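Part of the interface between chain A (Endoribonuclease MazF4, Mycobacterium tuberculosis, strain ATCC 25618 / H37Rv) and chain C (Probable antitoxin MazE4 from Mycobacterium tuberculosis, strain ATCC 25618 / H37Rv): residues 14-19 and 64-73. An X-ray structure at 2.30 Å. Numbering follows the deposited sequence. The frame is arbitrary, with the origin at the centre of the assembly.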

# COMPACT_ATOMS: atom_id res chain seq x y z
N CYS A 14 7.09 36.12 10.15
CA CYS A 14 7.15 35.54 11.49
C CYS A 14 8.48 34.79 11.71
O CYS A 14 9.01 34.11 10.79
N ASP A 15 9.02 34.94 12.91
CA ASP A 15 10.24 34.24 13.33
C ASP A 15 9.87 33.05 14.23
O ASP A 15 9.38 33.23 15.36
N LEU A 16 10.12 31.84 13.73
CA LEU A 16 9.82 30.60 14.47
C LEU A 16 11.01 30.08 15.26
O LEU A 16 10.87 29.10 15.99
N GLY A 17 12.14 30.78 15.16
CA GLY A 17 13.34 30.43 15.87
C GLY A 17 14.54 30.34 14.98
O GLY A 17 15.58 29.90 15.43
N TYR A 18 14.42 30.74 13.72
CA TYR A 18 15.54 30.72 12.77
C TYR A 18 15.45 31.89 11.79
O TYR A 18 15.82 31.76 10.62
N GLY A 19 14.99 33.03 12.27
CA GLY A 19 14.90 34.24 11.46
C GLY A 19 13.50 34.40 10.91
O GLY A 19 12.74 33.41 10.79
N ALA C 64 17.74 22.28 11.87
CA ALA C 64 17.41 23.33 12.83
C ALA C 64 15.94 23.76 12.74
O ALA C 64 15.32 24.02 13.75
N GLU C 65 15.41 23.88 11.53
CA GLU C 65 14.00 24.23 11.34
C GLU C 65 13.10 23.18 11.98
O GLU C 65 12.08 23.55 12.61
N ARG C 66 13.49 21.90 11.84
CA ARG C 66 12.73 20.78 12.38
C ARG C 66 12.69 20.85 13.90
O ARG C 66 11.63 20.64 14.50
N SER C 67 13.84 21.14 14.50
CA SER C 67 13.99 21.22 15.96
C SER C 67 13.06 22.27 16.55
O SER C 67 12.31 22.02 17.49
N ALA C 68 13.13 23.45 15.97
CA ALA C 68 12.28 24.54 16.32
C ALA C 68 10.83 24.10 16.24
O ALA C 68 10.11 24.20 17.23
N ALA C 69 10.44 23.54 15.09
CA ALA C 69 9.05 23.11 14.85
C ALA C 69 8.56 22.12 15.91
O ALA C 69 7.43 22.24 16.42
N ARG C 70 9.42 21.16 16.24
CA ARG C 70 9.10 20.19 17.27
C ARG C 70 9.07 20.78 18.67
O ARG C 70 8.18 20.45 19.43
N ALA C 71 9.98 21.69 19.01
CA ALA C 71 9.92 22.37 20.33
C ALA C 71 8.64 23.15 20.47
O ALA C 71 8.05 23.14 21.54
N ARG C 72 8.19 23.83 19.40
CA ARG C 72 6.92 24.57 19.51
C ARG C 72 5.67 23.65 19.62
O ARG C 72 4.68 23.99 20.24
N ARG C 73 5.74 22.50 18.97
CA ARG C 73 4.70 21.49 19.04
C ARG C 73 4.65 21.01 20.46
O ARG C 73 3.60 20.95 21.01

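No hydrogen bond crosses between the two stretches, although Glu C65 and Arg C72 both lie in the contact; Glu C65 places a methylene over a tyrosine ring, and Arg C72 lays a guanidinium face against a leucine. On the loop side, the CA-to-CB bond of Tyr A18 points toward the helix, and its p rotamer (chi1 44°, chi2 87°) lays the ring against Glu C65. CG of Glu C65 sits 3.6 Å from the centroid of the ring of Tyr A18, only 8° off the normal, a CH-pi contact. From there the extended m, t chain carries the carboxylate past the ring, where Glu C65 OE1 comes within 3.4 Å of Tyr A18 CE1; both carboxylate oxygens are hydrogen-bonded elsewhere in the structure.

One turn along the helix, Ala C68 also points toward the loop. The CB of Ala C68 meets the edge of the same ring, 3.9 Å from Tyr A18 CD2, and lies 3.8 Å from Leu A16 O. A further turn on, Arg C72 (m, t, p) places CD 3.7 Å from Leu A16 O and CZ 3.9 Å from Leu A16 CG, so the leucine, in an m, p rotamer, covers one guanidinium face.

The loop conformation is supported by Asp A15, whose CB points away from the helix: OD1 accepts hydrogen bonds from Gly A17 N (3.0 Å) and Gly A19 N (2.8 Å).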

# COMPACT_ATOMS: atom_id res chain seq x y z
CB CYS A 14 5.97 34.59 11.73
SG CYS A 14 5.81 33.96 13.46
CB ASP A 15 11.17 35.22 14.09
CG ASP A 15 12.63 34.70 14.18
OD1 ASP A 15 12.86 33.47 14.06
OD2 ASP A 15 13.55 35.52 14.37
CB LEU A 16 9.31 29.49 13.53
CG LEU A 16 7.79 29.51 13.30
CD1 LEU A 16 7.35 30.84 12.71
CD2 LEU A 16 7.45 28.33 12.40
CB TYR A 18 15.54 29.39 12.03
CG TYR A 18 14.18 28.90 11.55
CD1 TYR A 18 13.67 29.30 10.32
CD2 TYR A 18 13.40 28.01 12.33
CE1 TYR A 18 12.44 28.83 9.86
CE2 TYR A 18 12.17 27.54 11.88
CZ TYR A 18 11.70 27.95 10.64
OH TYR A 18 10.50 27.52 10.17
CB ALA C 64 18.32 24.55 12.62
CB GLU C 65 13.63 24.38 9.85
CG GLU C 65 14.19 25.63 9.15
CD GLU C 65 13.47 26.00 7.84
OE1 GLU C 65 13.76 27.09 7.29
OE2 GLU C 65 12.61 25.22 7.34
CB ARG C 66 13.30 19.42 11.95
CG ARG C 66 12.62 18.22 12.62
CD ARG C 66 13.06 16.86 12.08
NE ARG C 66 12.51 16.66 10.74
CZ ARG C 66 13.19 16.30 9.63
NH1 ARG C 66 14.49 16.02 9.65
NH2 ARG C 66 12.52 16.19 8.48
CB SER C 67 15.46 21.57 16.31
OG SER C 67 16.33 20.51 15.93
CB ALA C 68 12.54 25.70 15.40
CB ALA C 69 8.93 22.49 13.48
CB ARG C 70 10.02 18.99 17.19
CG ARG C 70 9.78 18.18 15.93
CD ARG C 70 10.09 16.71 16.12
NE ARG C 70 11.50 16.45 16.41
CZ ARG C 70 12.09 15.25 16.31
NH1 ARG C 70 11.41 14.16 15.93
NH2 ARG C 70 13.39 15.14 16.59
CB ALA C 71 11.09 23.31 20.55
CB ARG C 72 6.74 25.54 18.34
CG ARG C 72 7.84 26.59 18.21
CD ARG C 72 7.74 27.32 16.87
NE ARG C 72 6.39 27.84 16.62
CZ ARG C 72 5.97 29.09 16.77
NH1 ARG C 72 6.77 30.07 17.20
NH2 ARG C 72 4.71 29.38 16.47
CB ARG C 73 5.07 20.31 18.13
CG ARG C 73 4.09 19.13 18.16
CD ARG C 73 4.74 17.92 17.55
NE ARG C 73 5.81 17.46 18.42
CZ ARG C 73 6.64 16.46 18.16
NH1 ARG C 73 6.56 15.76 17.02
NH2 ARG C 73 7.57 16.17 19.06